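Side-chain contacts in 3-phosphoshikimate 1-carboxyvinyltransferase (Streptomyces sviceus, PDB 7M0O), which probably catalyses the transfer of the enolpyruvyl group of phosphoenolpyruvate to the 5-hydroxyl of shikimate-3-phosphate, releasing phosphate, in chorismate biosynthesis: residues 85-90 and 114-119; 296-301 and 328-333; 339-342 and 347-350. All blocks are in the same frame, centred on the assembly; numbering follows the deposited sequence.

The three contacts follow one another along the chain without overlapping. Contact 1 joins helices 79-90 and 110-118. It lies on the opposite side of the chain's centre from the other two, as expected for the two-domain EPSP synthase fold. Its centre is about 42 Å from that of contact 2 and about 49 Å from that of contact 3. Contacts 2 and 3 are neighbours, with centres about 9 Å apart. Helix 326-336 of contact 2 runs on into strand 340-344 of contact 3, and the helix pair packs on the hairpin, with Ala301 CA 3.5 Å from Ile350 CD1. Contacts 2 and 3 thus belong to one helix-on-sheet unit, while contact 1 belongs to a separate core.

Contact 1 (85-90 and 114-119); sequences LPTLAA and RALRDL. With K (potassium ion), chain C.
Ala90 and Leu116 bring the backbones of helices 79-90 and 110-118 nearest, with their CA atoms 7.9 Å apart. Leu116 carries the contact from its side. Its CG stands anti to the carbonyl carbon (chi1 -72°), and the two methyls at its tip divide between two residues of the other helix. Leu116 CD2 meets the methyl of Ala90, with CD2 to CB at 4.4 Å. Leu116 CD1 lies beside the hydroxyl end of Thr87, 4.4 Å from OG1. Thr87 and Ala90 are three residues apart, so they share one side of their helix. The hydroxyl of Thr87 finds its polar partner in its own helix: OG1 bonds to Arg83 O, one turn back. Helix 79-90 is the helical link of a beta-alpha-beta crossover between the parallel strands 70-74 and 95-99. Helix 110-118 then leads from strand 95-99 towards strand 122-125 of the same sheet. Helix 155-163 packs against both, its Leu163 touching Thr87 and Leu116. The far side of segment 114-119 holds a potassium ion. Arg117 O binds it at 3.0 Å, and Asp118 O binds it at 2.8 Å. These are carbonyls at the C-terminal end of the helix, where the helix dipole would probably help to attract a cation. The Arg117 side chain is engaged in a salt bridge, NH1 to Glu129 OE1.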
loop_
_atom_site.group_PDB
_atom_site.type_symbol
_atom_site.label_atom_id
_atom_site.label_comp_id
_atom_site.label_asym_id
_atom_site.label_seq_id
_atom_site.Cartn_x
_atom_site.Cartn_y
_atom_site.Cartn_z
ATOM N N LEU A 85 5.410 16.145 3.115
ATOM C CA LEU A 85 6.001 17.192 3.949
ATOM C C LEU A 85 5.755 18.596 3.401
ATOM O O LEU A 85 5.416 19.485 4.196
ATOM C CB LEU A 85 7.498 16.925 4.159
ATOM C CG LEU A 85 7.835 15.872 5.213
ATOM C CD1 LEU A 85 9.300 15.958 5.598
ATOM C CD2 LEU A 85 6.960 16.010 6.461
ATOM N N PRO A 86 5.916 18.880 2.104
ATOM C CA PRO A 86 5.546 20.224 1.619
ATOM C C PRO A 86 4.090 20.555 1.841
ATOM O O PRO A 86 3.750 21.723 2.074
ATOM C CB PRO A 86 5.883 20.163 0.128
ATOM C CG PRO A 86 6.986 19.119 0.046
ATOM C CD PRO A 86 6.578 18.083 1.051
ATOM N N THR A 87 3.220 19.549 1.764
ATOM C CA THR A 87 1.795 19.771 2.006
ATOM C C THR A 87 1.534 20.175 3.454
ATOM O O THR A 87 0.817 21.148 3.725
ATOM C CB THR A 87 1.009 18.508 1.661
ATOM O OG1 THR A 87 1.199 18.164 0.289
ATOM C CG2 THR A 87 -0.498 18.703 1.951
ATOM N N LEU A 88 2.066 19.403 4.406
ATOM C CA LEU A 88 1.976 19.770 5.819
ATOM C C LEU A 88 2.520 21.167 6.079
ATOM O O LEU A 88 1.921 21.961 6.815
ATOM C CB LEU A 88 2.762 18.770 6.663
ATOM C CG LEU A 88 2.049 17.489 7.048
ATOM C CD1 LEU A 88 3.100 16.479 7.535
ATOM C CD2 LEU A 88 1.013 17.780 8.139
ATOM N N ALA A 89 3.689 21.466 5.521
ATOM C CA ALA A 89 4.285 22.774 5.753
ATOM C C ALA A 89 3.424 23.882 5.164
ATOM O O ALA A 89 3.291 24.954 5.768
ATOM C CB ALA A 89 5.696 22.816 5.171
ATOM N N ALA A 90 2.836 23.648 3.986
ATOM C CA ALA A 90 2.018 24.679 3.341
ATOM C C ALA A 90 0.842 25.095 4.210
ATOM O O ALA A 90 0.382 26.246 4.127
ATOM C CB ALA A 90 1.497 24.184 1.993
ATOM N N ARG A 114 0.579 22.509 -8.392
ATOM C CA ARG A 114 -0.369 23.384 -9.076
ATOM C C ARG A 114 -1.617 23.597 -8.231
ATOM O O ARG A 114 -2.140 24.717 -8.155
ATOM C CB ARG A 114 -0.724 22.798 -10.444
ATOM C CG ARG A 114 -1.850 23.507 -11.181
ATOM C CD ARG A 114 -2.884 22.490 -11.629
ATOM N NE ARG A 114 -3.304 21.677 -10.493
ATOM C CZ ARG A 114 -3.557 20.374 -10.540
ATOM N NH1 ARG A 114 -3.453 19.698 -11.671
ATOM N NH2 ARG A 114 -3.927 19.760 -9.440
ATOM N N ALA A 115 -2.101 22.535 -7.580
ATOM C CA ALA A 115 -3.273 22.648 -6.722
ATOM C C ALA A 115 -2.990 23.516 -5.501
ATOM O O ALA A 115 -3.847 24.307 -5.100
ATOM C CB ALA A 115 -3.741 21.248 -6.306
ATOM N N LEU A 116 -1.792 23.398 -4.905
ATOM C CA LEU A 116 -1.465 24.217 -3.736
ATOM C C LEU A 116 -1.406 25.696 -4.110
ATOM O O LEU A 116 -1.834 26.559 -3.330
ATOM C CB LEU A 116 -0.133 23.783 -3.128
ATOM C CG LEU A 116 -0.162 22.441 -2.383
ATOM C CD1 LEU A 116 1.274 21.986 -1.982
ATOM C CD2 LEU A 116 -1.050 22.509 -1.147
ATOM N N ARG A 117 -0.839 26.001 -5.277
ATOM C CA ARG A 117 -0.779 27.385 -5.739
ATOM C C ARG A 117 -2.150 27.906 -6.170
ATOM O O ARG A 117 -2.474 29.080 -5.927
ATOM C CB ARG A 117 0.255 27.501 -6.849
ATOM C CG ARG A 117 1.696 27.363 -6.300
ATOM C CD ARG A 117 2.706 27.390 -7.432
ATOM N NE ARG A 117 2.670 26.161 -8.225
ATOM C CZ ARG A 117 3.402 25.960 -9.318
ATOM N NH1 ARG A 117 4.240 26.906 -9.730
ATOM N NH2 ARG A 117 3.321 24.806 -9.986
ATOM N N ASP A 118 -2.981 27.055 -6.782
ATOM C CA ASP A 118 -4.376 27.433 -7.015
ATOM C C ASP A 118 -5.045 27.851 -5.708
ATOM O O ASP A 118 -5.853 28.786 -5.685
ATOM C CB ASP A 118 -5.169 26.283 -7.645
ATOM C CG ASP A 118 -4.881 26.093 -9.129
ATOM O OD1 ASP A 118 -4.188 26.946 -9.730
ATOM O OD2 ASP A 118 -5.335 25.067 -9.700
ATOM N N LEU A 119 -4.716 27.162 -4.611
ATOM C CA LEU A 119 -5.231 27.410 -3.265
ATOM C C LEU A 119 -4.525 28.557 -2.529
ATOM O O LEU A 119 -4.797 28.775 -1.338
ATOM C CB LEU A 119 -5.122 26.142 -2.420
ATOM C CG LEU A 119 -6.144 25.065 -2.786
ATOM C CD1 LEU A 119 -5.804 23.742 -2.115
ATOM C CD2 LEU A 119 -7.532 25.551 -2.380
HETATM K K K C . -4.592 31.135 -6.380
#

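Contact 2 (296-301 and 328-333); sequences TMPTLA and EACAEN
Cys330 turns its SG anti to its own carbonyl carbon (chi1 -77°), which aims the sulfur at the helix that holds Pro298. Met297 starts with CG anti to the backbone N (chi1 175°). It then bends at chi2 and again at chi3, and this brings its SD round to the same sulfur. Cys330 SG therefore has three neighbours across the contact. Closest is the ring of Pro298, with Cys330 SG 3.7 Å from Pro298 CB. Cys330 SG also lies 3.8 Å from Pro298 CA, so it rests against the start of the ring and the backbone beside it. Met297 SD approaches Cys330 SG to 4.0 Å. Ala301, one turn further along its helix, sets its CB 4.0 Å from Cys330 SG. Ala301 CB also touches Cys330 CB, at 4.1 Å. The two helical segments run almost alongside each other, at 16° between their directions, with axes 10.3 Å apart. Helix 297-303 links the parallel strands 286-289 and 311-314 in a beta-alpha-beta crossover. It begins two residues after Asp295, the predicted proton acceptor. Met297 and Pro298 also lie near Arg326 and Arg367, which are predicted to bind phosphoenolpyruvate, so the contact probably lies close beside the active site. Within helix 326-336, Asn333 ND2 bonds to Ala329 O from above the carbonyl plane. The backbone N of Asn333 reaches that oxygen from the opposite face. The Cys330 contact itself is purely van der Waals. The thioether of Met297 and the thiol of Cys330 meet only in packing, and the apolar, buried setting of SG would probably favour a neutral thiol.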
loop_
_atom_site.group_PDB
_atom_site.type_symbol
_atom_site.label_atom_id
_atom_site.label_comp_id
_atom_site.label_asym_id
_atom_site.label_seq_id
_atom_site.Cartn_x
_atom_site.Cartn_y
_atom_site.Cartn_z
ATOM N N THR A 296 -3.867 -10.654 -6.029
ATOM C CA THR A 296 -3.731 -12.010 -5.502
ATOM C C THR A 296 -4.148 -13.086 -6.494
ATOM O O THR A 296 -4.064 -14.283 -6.166
ATOM C CB THR A 296 -4.523 -12.196 -4.186
ATOM O OG1 THR A 296 -5.947 -12.137 -4.409
ATOM C CG2 THR A 296 -4.105 -11.156 -3.166
ATOM N N MET A 297 -4.544 -12.707 -7.714
ATOM C CA MET A 297 -4.765 -13.719 -8.743
ATOM C C MET A 297 -3.568 -14.650 -8.912
ATOM O O MET A 297 -3.783 -15.873 -8.979
ATOM C CB MET A 297 -5.139 -13.051 -10.078
ATOM C CG MET A 297 -5.265 -14.054 -11.241
ATOM S SD MET A 297 -3.714 -14.564 -12.016
ATOM C CE MET A 297 -3.170 -13.021 -12.771
ATOM N N PRO A 298 -2.312 -14.175 -8.959
ATOM C CA PRO A 298 -1.196 -15.128 -9.094
ATOM C C PRO A 298 -1.052 -16.025 -7.884
ATOM O O PRO A 298 -0.629 -17.176 -8.036
ATOM C CB PRO A 298 0.037 -14.227 -9.297
ATOM C CG PRO A 298 -0.563 -12.920 -9.893
ATOM C CD PRO A 298 -1.879 -12.778 -9.166
ATOM N N THR A 299 -1.403 -15.534 -6.691
ATOM C CA THR A 299 -1.311 -16.369 -5.500
ATOM C C THR A 299 -2.198 -17.598 -5.632
ATOM O O THR A 299 -1.804 -18.708 -5.248
ATOM C CB THR A 299 -1.689 -15.552 -4.259
ATOM O OG1 THR A 299 -1.030 -14.281 -4.309
ATOM C CG2 THR A 299 -1.258 -16.291 -2.995
ATOM N N LEU A 300 -3.415 -17.415 -6.170
ATOM C CA LEU A 300 -4.298 -18.554 -6.403
ATOM C C LEU A 300 -3.798 -19.424 -7.555
ATOM O O LEU A 300 -3.854 -20.655 -7.478
ATOM C CB LEU A 300 -5.721 -18.073 -6.690
ATOM C CG LEU A 300 -6.710 -19.217 -6.988
ATOM C CD1 LEU A 300 -6.735 -20.218 -5.842
ATOM C CD2 LEU A 300 -8.136 -18.717 -7.277
ATOM N N ALA A 301 -3.346 -18.807 -8.642
ATOM C CA ALA A 301 -2.863 -19.594 -9.773
ATOM C C ALA A 301 -1.752 -20.553 -9.358
ATOM O O ALA A 301 -1.664 -21.670 -9.881
ATOM C CB ALA A 301 -2.375 -18.657 -10.879
ATOM N N GLU A 328 -0.853 -13.984 -18.662
ATOM C CA GLU A 328 0.002 -14.791 -19.529
ATOM C C GLU A 328 1.204 -15.345 -18.777
ATOM O O GLU A 328 1.646 -16.465 -19.056
ATOM C CB GLU A 328 0.474 -13.977 -20.729
ATOM C CG GLU A 328 -0.608 -13.609 -21.716
ATOM C CD GLU A 328 -1.200 -14.807 -22.447
ATOM O OE1 GLU A 328 -0.476 -15.787 -22.721
ATOM O OE2 GLU A 328 -2.407 -14.773 -22.734
ATOM N N ALA A 329 1.776 -14.561 -17.853
ATOM C CA ALA A 329 2.950 -15.015 -17.110
ATOM C C ALA A 329 2.616 -16.201 -16.214
ATOM O O ALA A 329 3.406 -17.145 -16.106
ATOM C CB ALA A 329 3.530 -13.869 -16.281
ATOM N N CYS A 330 1.443 -16.180 -15.579
ATOM C CA CYS A 330 1.007 -17.334 -14.803
ATOM C C CYS A 330 0.822 -18.562 -15.686
ATOM O O CYS A 330 1.252 -19.666 -15.329
ATOM C CB CYS A 330 -0.283 -16.997 -14.048
ATOM S SG CYS A 330 0.011 -15.986 -12.573
ATOM N N ALA A 331 0.160 -18.391 -16.833
ATOM C CA ALA A 331 -0.047 -19.517 -17.734
ATOM C C ALA A 331 1.281 -20.061 -18.247
ATOM O O ALA A 331 1.492 -21.279 -18.296
ATOM C CB ALA A 331 -0.940 -19.099 -18.902
ATOM N N GLU A 332 2.186 -19.174 -18.645
ATOM C CA GLU A 332 3.447 -19.642 -19.202
ATOM C C GLU A 332 4.230 -20.446 -18.172
ATOM O O GLU A 332 4.792 -21.498 -18.490
ATOM C CB GLU A 332 4.272 -18.460 -19.709
ATOM C CG GLU A 332 5.541 -18.883 -20.435
ATOM C CD GLU A 332 6.464 -17.716 -20.748
ATOM O OE1 GLU A 332 6.117 -16.555 -20.429
ATOM O OE2 GLU A 332 7.544 -17.972 -21.321
ATOM N N ASN A 333 4.261 -19.979 -16.925
ATOM C CA ASN A 333 5.058 -20.664 -15.912
ATOM C C ASN A 333 4.390 -21.961 -15.465
ATOM O O ASN A 333 5.071 -22.963 -15.222
ATOM C CB ASN A 333 5.307 -19.714 -14.742
ATOM C CG ASN A 333 6.450 -18.743 -15.033
ATOM O OD1 ASN A 333 7.597 -19.164 -15.249
ATOM N ND2 ASN A 333 6.144 -17.455 -15.077
#

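Contact 3 (339-342 and 347-350); sequences VRVA and WIEI
Trp347 reaches across to Ala342 with the far end of its six-membered ring. Its CG lies between the backbone N and the carbonyl carbon (chi1 60°), and the indole is thereby laid back along the hairpin. CB and CG stay clear of segment 339-342. Trp347 CE3 is the first ring atom to come close, 4.0 Å from Ala342 O. Trp347 CZ3 comes closer still, 3.5 Å from Ala342 O. Trp347 CZ3 also lies 4.0 Å from Ala342 CB. At the tip, Trp347 CH2 meets Ala342 CB at 4.1 Å. Arg312, on the adjacent strand, makes a cation-pi contact with the indole and a salt bridge with Glu349. With an alanine here instead of Trp347, the Ala342 methyl would probably lose its aromatic neighbour and Arg312 its cation-pi partner. Ala342 and Glu349 form a hydrogen-bonded antiparallel pair. Ala342 N donates to Glu349 O at 2.9 Å, and Glu349 N returns an almost straight bond (174°) to Ala342 O. The next pair, Val341 and Ile350, is non-hydrogen-bonded and faces helix 326-336. On that face Val341 CG1 touches Ile348 CG1 at 3.7 Å, the two side chains crossing at a slant. Val339 CG1 meets Ile350 CG2 at 3.8 Å. This is a beta hairpin at the border of a mixed four-stranded sheet, with strand 340-344 outermost and strand 347-351 joined to 311-314. Two other sheets of the chain have the same strand order, 1-2-4-3, a repetition characteristic of the EPSP synthase fold.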
loop_
_atom_site.group_PDB
_atom_site.type_symbol
_atom_site.label_atom_id
_atom_site.label_comp_id
_atom_site.label_asym_id
_atom_site.label_seq_id
_atom_site.Cartn_x
_atom_site.Cartn_y
_atom_site.Cartn_z
ATOM N N VAL A 339 1.658 -28.268 -16.159
ATOM C CA VAL A 339 0.240 -28.101 -15.841
ATOM C C VAL A 339 -0.508 -27.605 -17.072
ATOM O O VAL A 339 -0.040 -26.699 -17.764
ATOM C CB VAL A 339 0.090 -27.117 -14.662
ATOM C CG1 VAL A 339 -1.361 -26.954 -14.265
ATOM C CG2 VAL A 339 0.913 -27.584 -13.474
ATOM N N ARG A 340 -1.688 -28.171 -17.341
ATOM C CA ARG A 340 -2.487 -27.701 -18.469
ATOM C C ARG A 340 -3.253 -26.442 -18.067
ATOM O O ARG A 340 -3.852 -26.382 -16.985
ATOM C CB ARG A 340 -3.445 -28.790 -18.971
ATOM C CG ARG A 340 -4.402 -28.291 -20.076
ATOM C CD ARG A 340 -5.199 -29.419 -20.737
ATOM N NE ARG A 340 -5.966 -30.192 -19.757
ATOM C CZ ARG A 340 -7.270 -30.069 -19.557
ATOM N NH1 ARG A 340 -7.978 -29.201 -20.275
ATOM N NH2 ARG A 340 -7.862 -30.823 -18.642
ATOM N N VAL A 341 -3.224 -25.434 -18.940
ATOM C CA VAL A 341 -3.841 -24.132 -18.694
ATOM C C VAL A 341 -4.550 -23.670 -19.963
ATOM O O VAL A 341 -4.019 -23.810 -21.070
ATOM C CB VAL A 341 -2.790 -23.079 -18.262
ATOM C CG1 VAL A 341 -3.455 -21.727 -17.989
ATOM C CG2 VAL A 341 -2.016 -23.542 -17.048
ATOM N N ALA A 342 -5.753 -23.122 -19.803
ATOM C CA ALA A 342 -6.477 -22.438 -20.871
ATOM C C ALA A 342 -6.645 -20.975 -20.474
ATOM O O ALA A 342 -6.721 -20.657 -19.286
ATOM C CB ALA A 342 -7.843 -23.078 -21.117
ATOM N N TRP A 347 -9.737 -14.238 -18.329
ATOM C CA TRP A 347 -9.862 -15.389 -17.445
ATOM C C TRP A 347 -8.714 -16.358 -17.698
ATOM O O TRP A 347 -8.071 -16.337 -18.752
ATOM C CB TRP A 347 -11.222 -16.098 -17.612
ATOM C CG TRP A 347 -11.524 -16.648 -19.001
ATOM C CD1 TRP A 347 -12.251 -16.033 -19.987
ATOM C CD2 TRP A 347 -11.124 -17.921 -19.533
ATOM N NE1 TRP A 347 -12.343 -16.859 -21.093
ATOM C CE2 TRP A 347 -11.650 -18.015 -20.844
ATOM C CE3 TRP A 347 -10.366 -18.985 -19.032
ATOM C CZ2 TRP A 347 -11.446 -19.134 -21.656
ATOM C CZ3 TRP A 347 -10.169 -20.109 -19.841
ATOM C CH2 TRP A 347 -10.696 -20.165 -21.143
ATOM N N ILE A 348 -8.448 -17.192 -16.691
ATOM C CA ILE A 348 -7.460 -18.265 -16.780
ATOM C C ILE A 348 -8.026 -19.485 -16.065
ATOM O O ILE A 348 -8.590 -19.362 -14.972
ATOM C CB ILE A 348 -6.112 -17.819 -16.184
ATOM C CG1 ILE A 348 -5.092 -18.967 -16.222
ATOM C CG2 ILE A 348 -6.277 -17.286 -14.754
ATOM C CD1 ILE A 348 -3.673 -18.521 -15.871
ATOM N N GLU A 349 -7.901 -20.662 -16.691
ATOM C CA GLU A 349 -8.419 -21.907 -16.129
ATOM C C GLU A 349 -7.265 -22.896 -15.999
ATOM O O GLU A 349 -6.595 -23.220 -16.992
ATOM C CB GLU A 349 -9.555 -22.489 -16.976
ATOM C CG GLU A 349 -10.267 -23.663 -16.292
ATOM C CD GLU A 349 -11.660 -23.968 -16.851
ATOM O OE1 GLU A 349 -12.259 -23.115 -17.538
ATOM O OE2 GLU A 349 -12.162 -25.084 -16.590
ATOM N N ILE A 350 -7.019 -23.342 -14.774
ATOM C CA ILE A 350 -5.877 -24.173 -14.432
ATOM C C ILE A 350 -6.378 -25.576 -14.110
ATOM O O ILE A 350 -7.260 -25.752 -13.263
ATOM C CB ILE A 350 -5.098 -23.581 -13.244
ATOM C CG1 ILE A 350 -4.614 -22.163 -13.573
ATOM C CG2 ILE A 350 -3.924 -24.493 -12.867
ATOM C CD1 ILE A 350 -4.586 -21.221 -12.416
#